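Local coordinates for protein kappa-carrageenase (Pseudoalteromonas carrageenovora, PDB 1DYP) that cuts kappa-carrageenan chains internally, hydrolysing beta-1,4 linkages between galactose 4-sulfate and 3,6-anhydrogalactose through its family 16 glycoside hydrolase catalytic domain, at residues I123-T128 with D132-E137; Q176-G181 with L219-Q224; A235-W240 with E254-S259. The protein carries 1 engineered substitution. All coordinates share one frame; numbering follows the deposited sequence. Where two conformers were deposited one is given.

Contact 1 (I123-T128 with D132-E137); sequences IDRSLT and DVQYSE
The loop running from strand 113-120 to strand 133-139 doubles back as a type I beta turn, Asp-124 to Leu-127, and the side chain of Gln-134 is inserted against that turn. Its NE2 donates to Leu-127 O at 2.8 Å, and at 173° the bond is nearly straight. The acceptor lies in the amide plane of Gln-134, although the NE2 stands above the plane of the Leu-127 carbonyl. With the chain extended beyond CG (chi2 -171°), the amide gets far enough to meet two waters as well. One accepts from Gln-134 NE2 at 3.0 Å and donates to Arg-125 O; the other donates to Gln-134 OE1 at 2.6 Å and links it, weakly, to Arg-125 NH1. Both ends of the buried amide are thereby satisfied, which fixes its rotation. At the base of the turn Asp-124 N donates to Gln-134 O at 3.0 Å. An Asx turn overlaps its first residues: Asp-124 OD1 takes Ser-126 N at 2.9 Å, and Ser-126 OG comes to the same oxygen from the same face of the carboxylate. Gln-134 and Tyr-135 together form a classic beta bulge opposite Ile-159 of strand 151-162, just ahead of the catalytic residues of this family 16 enzyme. Ile-123 CG1 packs on Tyr-135 CD1 at 3.6 Å. The far end of that tyrosine turns to the active site, where Tyr-135 OH donates to OE1 of Glu-137, the nucleophile, at 2.6 Å from above the carboxylate plane.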
loop_
_atom_site.group_PDB
_atom_site.type_symbol
_atom_site.label_atom_id
_atom_site.label_comp_id
_atom_site.label_asym_id
_atom_site.label_seq_id
_atom_site.Cartn_x
_atom_site.Cartn_y
_atom_site.Cartn_z
ATOM N N ILE A 123 6.733 13.552 -2.235
ATOM C CA ILE A 123 6.341 14.300 -3.420
ATOM C C ILE A 123 7.297 15.480 -3.528
ATOM O O ILE A 123 7.394 16.290 -2.606
ATOM C CB ILE A 123 4.893 14.819 -3.307
ATOM C CG1 ILE A 123 3.930 13.635 -3.176
ATOM C CG2 ILE A 123 4.543 15.660 -4.532
ATOM C CD1 ILE A 123 2.479 14.034 -2.998
ATOM N N ASP A 124 8.017 15.557 -4.642
ATOM C CA ASP A 124 8.974 16.637 -4.861
ATOM C C ASP A 124 8.448 17.571 -5.938
ATOM O O ASP A 124 8.599 17.307 -7.134
ATOM C CB ASP A 124 10.328 16.074 -5.293
ATOM C CG ASP A 124 11.403 17.137 -5.363
ATOM O OD1 ASP A 124 11.061 18.336 -5.331
ATOM O OD2 ASP A 124 12.588 16.769 -5.454
ATOM N N ARG A 125 7.841 18.669 -5.507
ATOM C CA ARG A 125 7.272 19.629 -6.437
ATOM C C ARG A 125 8.304 20.548 -7.088
ATOM O O ARG A 125 7.951 21.412 -7.894
ATOM C CB ARG A 125 6.179 20.432 -5.722
ATOM C CG ARG A 125 5.093 19.523 -5.131
ATOM C CD ARG A 125 3.979 20.291 -4.427
ATOM N NE ARG A 125 3.090 19.403 -3.670
ATOM C CZ ARG A 125 2.227 18.545 -4.209
ATOM N NH1 ARG A 125 2.113 18.441 -5.526
ATOM N NH2 ARG A 125 1.472 17.786 -3.425
ATOM N N SER A 126 9.582 20.352 -6.762
ATOM C CA SER A 126 10.639 21.167 -7.355
ATOM C C SER A 126 11.022 20.612 -8.725
ATOM O O SER A 126 11.713 21.273 -9.498
ATOM C CB SER A 126 11.880 21.204 -6.453
ATOM O OG SER A 126 12.580 19.975 -6.474
ATOM N N LEU A 127 10.580 19.391 -9.015
ATOM C CA LEU A 127 10.862 18.754 -10.299
ATOM C C LEU A 127 9.771 19.192 -11.266
ATOM O O LEU A 127 8.694 18.597 -11.319
ATOM C CB LEU A 127 10.863 17.233 -10.143
ATOM C CG LEU A 127 11.992 16.692 -9.262
ATOM C CD1 LEU A 127 11.777 15.208 -8.995
ATOM C CD2 LEU A 127 13.332 16.931 -9.946
ATOM N N THR A 128 10.063 20.235 -12.036
ATOM C CA THR A 128 9.091 20.803 -12.962
ATOM C C THR A 128 9.373 20.639 -14.451
ATOM O O THR A 128 8.585 21.103 -15.276
ATOM C CB THR A 128 8.919 22.301 -12.682
ATOM O OG1 THR A 128 10.182 22.960 -12.851
ATOM C CG2 THR A 128 8.434 22.521 -11.254
ATOM N N ASP A 132 9.357 15.106 -15.904
ATOM C CA ASP A 132 9.810 14.903 -14.531
ATOM C C ASP A 132 8.745 14.166 -13.730
ATOM O O ASP A 132 7.552 14.439 -13.866
ATOM C CB ASP A 132 10.090 16.241 -13.844
ATOM C CG ASP A 132 11.526 16.701 -14.008
ATOM O OD1 ASP A 132 12.329 15.992 -14.651
ATOM O OD2 ASP A 132 11.847 17.782 -13.477
ATOM N N VAL A 133 9.188 13.235 -12.894
ATOM C CA VAL A 133 8.283 12.474 -12.044
ATOM C C VAL A 133 8.454 13.001 -10.625
ATOM O O VAL A 133 9.536 12.905 -10.043
ATOM C CB VAL A 133 8.611 10.969 -12.081
ATOM C CG1 VAL A 133 7.753 10.224 -11.073
ATOM C CG2 VAL A 133 8.372 10.424 -13.488
ATOM N N GLN A 134 7.384 13.568 -10.079
ATOM C CA GLN A 134 7.418 14.140 -8.738
ATOM C C GLN A 134 7.023 13.146 -7.658
ATOM O O GLN A 134 7.314 13.354 -6.483
ATOM C CB GLN A 134 6.468 15.335 -8.641
ATOM C CG GLN A 134 6.617 16.373 -9.736
ATOM C CD GLN A 134 5.808 17.627 -9.452
ATOM O OE1 GLN A 134 4.773 17.578 -8.787
ATOM N NE2 GLN A 134 6.273 18.761 -9.967
ATOM N N TYR A 135 6.351 12.075 -8.060
ATOM C CA TYR A 135 5.879 11.074 -7.111
ATOM C C TYR A 135 5.756 9.708 -7.765
ATOM O O TYR A 135 5.249 9.592 -8.879
ATOM C CB TYR A 135 4.512 11.507 -6.569
ATOM C CG TYR A 135 3.833 10.501 -5.665
ATOM C CD1 TYR A 135 4.315 10.256 -4.379
ATOM C CD2 TYR A 135 2.703 9.802 -6.092
ATOM C CE1 TYR A 135 3.687 9.338 -3.538
ATOM C CE2 TYR A 135 2.067 8.880 -5.257
ATOM C CZ TYR A 135 2.565 8.655 -3.983
ATOM O OH TYR A 135 1.947 7.752 -3.148
ATOM N N SER A 136 6.226 8.679 -7.066
ATOM C CA SER A 136 6.154 7.305 -7.556
ATOM C C SER A 136 5.545 6.414 -6.481
ATOM O O SER A 136 5.943 6.470 -5.318
ATOM C CB SER A 136 7.547 6.767 -7.897
ATOM O OG SER A 136 8.164 7.509 -8.932
ATOM N N GLU A 137 4.584 5.588 -6.878
ATOM C CA GLU A 137 3.933 4.672 -5.951
ATOM C C GLU A 137 3.665 3.346 -6.639
ATOM O O GLU A 137 3.041 3.305 -7.698
ATOM C CB GLU A 137 2.602 5.251 -5.465
ATOM C CG GLU A 137 1.831 4.333 -4.514
ATOM C CD GLU A 137 0.433 4.844 -4.213
ATOM O OE1 GLU A 137 0.235 6.076 -4.234
ATOM O OE2 GLU A 137 -0.467 4.020 -3.939
HETATM O O HOH W 1 5.525 21.591 -9.253
HETATM O O HOH W 2 2.631 18.668 -7.928
#

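Contact 2 (Q176-G181 with L219-Q224); sequences QTNHNG and LYWHRQ
Asn-178 ND2, held by two acceptors of strand 151-162, Asn-158 OD1 and Leu-156 O, sits at the edge of the Trp-221 indole and close to its plane. It lies 3.8 Å from Trp-221 CZ2, a contact along the rim of the ring and not over its face; the amide plane is turned 72° from that of the ring. The other end of the amide is engaged within its own segment: Thr-177 OG1 donates to Asn-178 OD1 at 2.7 Å, in the plane of the side-chain carbonyl. A chi1 of 48° sets Thr-177 OG1 between the backbone N and the carbonyl carbon, directed at that oxygen, while the methyl CG2 reaches across to Leu-219 CD1 at 4.0 Å. Trp-221 CH2 lies 4.0 Å from Thr-177 O. The contact thus joins the short helix 175-178, which ends as His-179 leaves helical angles, to the loop between strands 211-217 and 225-233, beside the catalytic strand 133-139 of the GH16 fold. An alanine in place of Asn-178 would probably leave Asn-158 OD1 and Leu-156 O without this donor, strip the Thr-177 hydroxyl of its acceptor and open a gap at the indole edge. The indole is fixed from other directions as well. Trp-221 NE1 is hydrogen-bonded to His-157 O, and Tyr-220 CB lies 4.0 Å above the centre of one face of the Trp-221 ring. The side chain of Trp-221 comes within about 5 Å of that of the nucleophile Glu-137.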
loop_
_atom_site.group_PDB
_atom_site.type_symbol
_atom_site.label_atom_id
_atom_site.label_comp_id
_atom_site.label_asym_id
_atom_site.label_seq_id
_atom_site.Cartn_x
_atom_site.Cartn_y
_atom_site.Cartn_z
ATOM N N GLN A 176 -4.363 1.424 -18.588
ATOM C CA GLN A 176 -3.388 0.715 -19.403
ATOM C C GLN A 176 -1.977 0.765 -18.827
ATOM O O GLN A 176 -1.238 -0.211 -18.902
ATOM C CB GLN A 176 -3.403 1.256 -20.833
ATOM C CG GLN A 176 -2.456 0.542 -21.778
ATOM C CD GLN A 176 -2.803 0.786 -23.232
ATOM O OE1 GLN A 176 -3.584 0.041 -23.827
ATOM N NE2 GLN A 176 -2.238 1.841 -23.807
ATOM N N THR A 177 -1.608 1.895 -18.237
ATOM C CA THR A 177 -0.278 2.032 -17.660
ATOM C C THR A 177 -0.246 1.861 -16.148
ATOM O O THR A 177 0.790 1.507 -15.587
ATOM C CB THR A 177 0.331 3.417 -17.963
ATOM O OG1 THR A 177 -0.634 4.434 -17.661
ATOM C CG2 THR A 177 0.747 3.516 -19.420
ATOM N N ASN A 178 -1.380 2.090 -15.491
ATOM C CA ASN A 178 -1.418 2.035 -14.031
ATOM C C ASN A 178 -2.301 1.003 -13.332
ATOM O O ASN A 178 -2.294 0.937 -12.103
ATOM C CB ASN A 178 -1.800 3.418 -13.495
ATOM C CG ASN A 178 -0.796 4.494 -13.865
ATOM O OD1 ASN A 178 -0.382 4.610 -15.019
ATOM N ND2 ASN A 178 -0.411 5.301 -12.884
ATOM N N HIS A 179 -3.056 0.201 -14.073
ATOM C CA HIS A 179 -3.928 -0.767 -13.417
ATOM C C HIS A 179 -3.778 -2.219 -13.831
ATOM O O HIS A 179 -3.661 -2.537 -15.013
ATOM C CB HIS A 179 -5.398 -0.360 -13.602
ATOM C CG HIS A 179 -6.379 -1.327 -13.005
ATOM N ND1 HIS A 179 -6.338 -1.708 -11.680
ATOM C CD2 HIS A 179 -7.445 -1.967 -13.546
ATOM C CE1 HIS A 179 -7.336 -2.537 -11.430
ATOM N NE2 HIS A 179 -8.023 -2.711 -12.544
ATOM N N ASN A 180 -3.779 -3.090 -12.828
ATOM C CA ASN A 180 -3.732 -4.534 -13.029
ATOM C C ASN A 180 -4.806 -5.076 -12.103
ATOM O O ASN A 180 -4.612 -5.122 -10.889
ATOM C CB ASN A 180 -2.391 -5.147 -12.612
ATOM C CG ASN A 180 -1.247 -4.750 -13.513
ATOM O OD1 ASN A 180 -1.174 -5.151 -14.678
ATOM N ND2 ASN A 180 -0.335 -3.958 -12.973
ATOM N N GLY A 181 -5.944 -5.459 -12.670
ATOM C CA GLY A 181 -7.025 -6.010 -11.872
ATOM C C GLY A 181 -6.913 -7.517 -11.938
ATOM O O GLY A 181 -6.549 -8.065 -12.978
ATOM N N LEU A 219 7.646 3.226 -16.365
ATOM C CA LEU A 219 7.772 4.548 -16.953
ATOM C C LEU A 219 8.035 5.632 -15.925
ATOM O O LEU A 219 8.871 6.514 -16.142
ATOM C CB LEU A 219 6.489 4.906 -17.705
ATOM C CG LEU A 219 5.998 3.939 -18.782
ATOM C CD1 LEU A 219 4.630 4.385 -19.271
ATOM C CD2 LEU A 219 6.995 3.887 -19.925
ATOM N N TYR A 220 7.327 5.558 -14.803
ATOM C CA TYR A 220 7.426 6.588 -13.775
ATOM C C TYR A 220 7.666 6.095 -12.355
ATOM O O TYR A 220 7.273 6.763 -11.401
ATOM C CB TYR A 220 6.135 7.411 -13.785
ATOM C CG TYR A 220 5.647 7.761 -15.170
ATOM C CD1 TYR A 220 6.416 8.553 -16.019
ATOM C CD2 TYR A 220 4.417 7.294 -15.640
ATOM C CE1 TYR A 220 5.977 8.873 -17.297
ATOM C CE2 TYR A 220 3.968 7.611 -16.923
ATOM C CZ TYR A 220 4.756 8.402 -17.743
ATOM O OH TYR A 220 4.327 8.734 -19.009
ATOM N N TRP A 221 8.321 4.952 -12.202
ATOM C CA TRP A 221 8.548 4.417 -10.868
ATOM C C TRP A 221 10.015 4.108 -10.582
ATOM O O TRP A 221 10.387 2.972 -10.282
ATOM C CB TRP A 221 7.647 3.189 -10.681
ATOM C CG TRP A 221 6.205 3.581 -10.850
ATOM C CD1 TRP A 221 5.398 4.147 -9.903
ATOM C CD2 TRP A 221 5.462 3.615 -12.077
ATOM N NE1 TRP A 221 4.208 4.546 -10.467
ATOM C CE2 TRP A 221 4.222 4.232 -11.800
ATOM C CE3 TRP A 221 5.729 3.189 -13.387
ATOM C CZ2 TRP A 221 3.249 4.438 -12.784
ATOM C CZ3 TRP A 221 4.758 3.393 -14.367
ATOM C CH2 TRP A 221 3.534 4.013 -14.059
ATOM N N HIS A 222 10.844 5.145 -10.674
ATOM C CA HIS A 222 12.275 5.009 -10.425
ATOM C C HIS A 222 12.712 5.797 -9.193
ATOM O O HIS A 222 13.890 5.789 -8.822
ATOM C CB HIS A 222 13.079 5.479 -11.642
ATOM C CG HIS A 222 12.710 4.784 -12.915
ATOM N ND1 HIS A 222 11.768 5.283 -13.788
ATOM C CD2 HIS A 222 13.134 3.614 -13.447
ATOM C CE1 HIS A 222 11.627 4.450 -14.803
ATOM N NE2 HIS A 222 12.443 3.428 -14.620
ATOM N N ARG A 223 11.766 6.485 -8.562
ATOM C CA ARG A 223 12.069 7.261 -7.367
ATOM C C ARG A 223 12.272 6.352 -6.163
ATOM O O ARG A 223 11.916 5.173 -6.192
ATOM C CB ARG A 223 10.938 8.249 -7.065
ATOM C CG ARG A 223 10.876 9.433 -8.013
ATOM C CD ARG A 223 9.683 10.322 -7.710
ATOM N NE ARG A 223 9.722 10.876 -6.357
ATOM C CZ ARG A 223 10.547 11.838 -5.956
ATOM N NH1 ARG A 223 11.421 12.369 -6.801
ATOM N NH2 ARG A 223 10.489 12.277 -4.705
ATOM N N GLN A 224 12.859 6.914 -5.110
ATOM C CA GLN A 224 13.098 6.189 -3.871
ATOM C C GLN A 224 11.762 6.067 -3.153
ATOM O O GLN A 224 11.100 7.073 -2.887
ATOM C CB GLN A 224 14.089 6.961 -3.003
ATOM C CG GLN A 224 15.512 6.945 -3.525
ATOM C CD GLN A 224 16.112 5.560 -3.483
ATOM O OE1 GLN A 224 16.045 4.877 -2.459
ATOM N NE2 GLN A 224 16.701 5.131 -4.592
#

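Contact 3 (A235-W240 with E254-S259); sequences APHTQW and EGFPTS
In both His-237 and Phe-256 the CG is turned anti to the carbonyl carbon (chi1 -50° and -64°), and since each CB already points at the other segment, the two rings arrive from opposite directions. They form an offset edge-to-face pair, with centroids 5.3 Å apart and planes inclined at 71°. The phenylalanine offers its outer edge to the face of the imidazole: Phe-256 CE1 lies 3.5 Å from His-237 NE2. Phe-256 CZ lies near the NE2-CD2 bond of His-237, 3.8 Å from His-237 CD2. The offset puts this edge nearest the NE2 side of the imidazole. Tyr-84 of strand 75-95 meets both rings. Across this small interface, 75 Å² in all, the loop leading into hairpin 238-241/244-247 is joined to the segment that opens strand 258-270. In each loop a cis peptide bond precedes a proline, Pro-236 and Pro-257, and Pro-236 CG lies 4.0 Å above one face of the His-237 ring, toward its rim. The side chain of His-237 is about 7 Å from that of Arg-234, a residue important for substrate recognition. Because His-237 ND1 is hydrogen-bonded to Asn-250 O, ND1 probably carries a proton, and that bond would restrict rotation of the ring; His-237 NE2 meets the phenylalanine edge by van der Waals contact, probably with a weak electrostatic contribution from the edge-to-face arrangement, without a hydrogen bond.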
loop_
_atom_site.group_PDB
_atom_site.type_symbol
_atom_site.label_atom_id
_atom_site.label_comp_id
_atom_site.label_asym_id
_atom_site.label_seq_id
_atom_site.Cartn_x
_atom_site.Cartn_y
_atom_site.Cartn_z
ATOM N N ALA A 235 -15.435 2.040 1.165
ATOM C CA ALA A 235 -16.890 2.025 1.184
ATOM C C ALA A 235 -17.272 0.779 1.982
ATOM O O ALA A 235 -16.613 -0.255 1.878
ATOM C CB ALA A 235 -17.428 1.935 -0.242
ATOM N N PRO A 236 -18.377 0.831 2.734
ATOM C CA PRO A 236 -19.347 1.917 2.916
ATOM C C PRO A 236 -18.998 3.046 3.887
ATOM O O PRO A 236 -19.883 3.807 4.276
ATOM C CB PRO A 236 -20.586 1.168 3.372
ATOM C CG PRO A 236 -19.989 0.130 4.288
ATOM C CD PRO A 236 -18.785 -0.365 3.499
ATOM N N HIS A 237 -17.730 3.168 4.265
ATOM C CA HIS A 237 -17.334 4.198 5.222
ATOM C C HIS A 237 -16.634 5.387 4.596
ATOM O O HIS A 237 -16.156 6.278 5.300
ATOM C CB HIS A 237 -16.431 3.572 6.278
ATOM C CG HIS A 237 -17.000 2.323 6.868
ATOM N ND1 HIS A 237 -18.190 2.311 7.562
ATOM C CD2 HIS A 237 -16.573 1.040 6.824
ATOM C CE1 HIS A 237 -18.474 1.072 7.921
ATOM N NE2 HIS A 237 -17.510 0.281 7.484
ATOM N N THR A 238 -16.600 5.413 3.270
ATOM C CA THR A 238 -15.925 6.485 2.559
ATOM C C THR A 238 -16.630 6.898 1.282
ATOM O O THR A 238 -17.501 6.195 0.768
ATOM C CB THR A 238 -14.507 6.059 2.133
ATOM O OG1 THR A 238 -14.608 4.951 1.229
ATOM C CG2 THR A 238 -13.673 5.645 3.338
ATOM N N GLN A 239 -16.225 8.062 0.788
ATOM C CA GLN A 239 -16.698 8.609 -0.473
ATOM C C GLN A 239 -15.385 9.014 -1.124
ATOM O O GLN A 239 -14.398 9.256 -0.430
ATOM C CB GLN A 239 -17.563 9.854 -0.271
ATOM C CG GLN A 239 -18.821 9.641 0.551
ATOM C CD GLN A 239 -19.794 8.651 -0.071
ATOM O OE1 GLN A 239 -19.615 8.203 -1.208
ATOM N NE2 GLN A 239 -20.839 8.313 0.675
ATOM N N TRP A 240 -15.362 9.079 -2.446
ATOM C CA TRP A 240 -14.149 9.460 -3.145
ATOM C C TRP A 240 -14.452 10.564 -4.140
ATOM O O TRP A 240 -15.277 10.400 -5.038
ATOM C CB TRP A 240 -13.544 8.245 -3.853
ATOM C CG TRP A 240 -12.445 8.593 -4.803
ATOM C CD1 TRP A 240 -12.579 8.947 -6.118
ATOM C CD2 TRP A 240 -11.047 8.657 -4.511
ATOM N NE1 TRP A 240 -11.351 9.226 -6.659
ATOM C CE2 TRP A 240 -10.391 9.059 -5.694
ATOM C CE3 TRP A 240 -10.285 8.417 -3.362
ATOM C CZ2 TRP A 240 -9.005 9.225 -5.765
ATOM C CZ3 TRP A 240 -8.907 8.582 -3.430
ATOM C CH2 TRP A 240 -8.281 8.983 -4.625
ATOM N N GLU A 254 -20.004 -2.239 13.783
ATOM C CA GLU A 254 -20.137 -3.649 13.439
ATOM C C GLU A 254 -19.043 -4.030 12.452
ATOM O O GLU A 254 -18.811 -3.323 11.471
ATOM C CB GLU A 254 -21.506 -3.923 12.816
ATOM C CG GLU A 254 -22.682 -3.429 13.644
ATOM C CD GLU A 254 -24.019 -3.843 13.055
ATOM O OE1 GLU A 254 -24.189 -3.724 11.822
ATOM O OE2 GLU A 254 -24.902 -4.279 13.822
ATOM N N GLY A 255 -18.371 -5.144 12.720
ATOM C CA GLY A 255 -17.309 -5.586 11.839
ATOM C C GLY A 255 -15.960 -5.035 12.258
ATOM O O GLY A 255 -14.944 -5.307 11.619
ATOM N N PHE A 256 -15.950 -4.243 13.326
ATOM C CA PHE A 256 -14.712 -3.671 13.842
ATOM C C PHE A 256 -14.549 -4.038 15.309
ATOM O O PHE A 256 -15.529 -4.184 16.031
ATOM C CB PHE A 256 -14.709 -2.146 13.688
ATOM C CG PHE A 256 -14.728 -1.690 12.260
ATOM C CD1 PHE A 256 -15.930 -1.569 11.570
ATOM C CD2 PHE A 256 -13.539 -1.432 11.590
ATOM C CE1 PHE A 256 -15.944 -1.201 10.227
ATOM C CE2 PHE A 256 -13.542 -1.066 10.247
ATOM C CZ PHE A 256 -14.746 -0.949 9.565
ATOM N N PRO A 257 -13.301 -4.197 15.769
ATOM C CA PRO A 257 -12.072 -4.049 14.983
ATOM C C PRO A 257 -11.872 -5.191 13.996
ATOM O O PRO A 257 -12.414 -6.286 14.172
ATOM C CB PRO A 257 -10.988 -4.032 16.052
ATOM C CG PRO A 257 -11.535 -4.989 17.068
ATOM C CD PRO A 257 -12.989 -4.566 17.161
ATOM N N THR A 258 -11.103 -4.919 12.949
ATOM C CA THR A 258 -10.792 -5.926 11.946
ATOM C C THR A 258 -9.324 -5.694 11.614
ATOM O O THR A 258 -8.863 -4.554 11.576
ATOM C CB THR A 258 -11.706 -5.795 10.707
ATOM O OG1 THR A 258 -11.552 -6.957 9.886
ATOM C CG2 THR A 258 -11.378 -4.546 9.910
ATOM N N SER A 259 -8.588 -6.770 11.364
ATOM C CA SER A 259 -7.167 -6.631 11.094
ATOM C C SER A 259 -6.605 -7.540 10.019
ATOM O O SER A 259 -7.082 -8.654 9.804
ATOM C CB SER A 259 -6.391 -6.870 12.385
ATOM O OG SER A 259 -6.711 -8.145 12.914
#

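In the fold
From the N terminus, contact 1 closes a tight loop, with three residues between its segments, folding the loop after strand 113-120 back on the start of strand 133-139. Contact 2 spans 37 residues, including most of strand 181-183 and strands 193-199, 203-208 and 211-217, and ties helix 175-178 to the loop before strand 225-233. Contact 3, spanning 13 residues, ties the loop before hairpin 238-241/244-247 to the start of strand 258-270. The three run in series; none encloses or crosses another. Contacts 1 and 2 meet directly: Ser-136 OG lies 2.7 Å from Tyr-220 O, a probable hydrogen bond. Contact 3 lies across the chain's centre from contact 2, about 27 Å between centres.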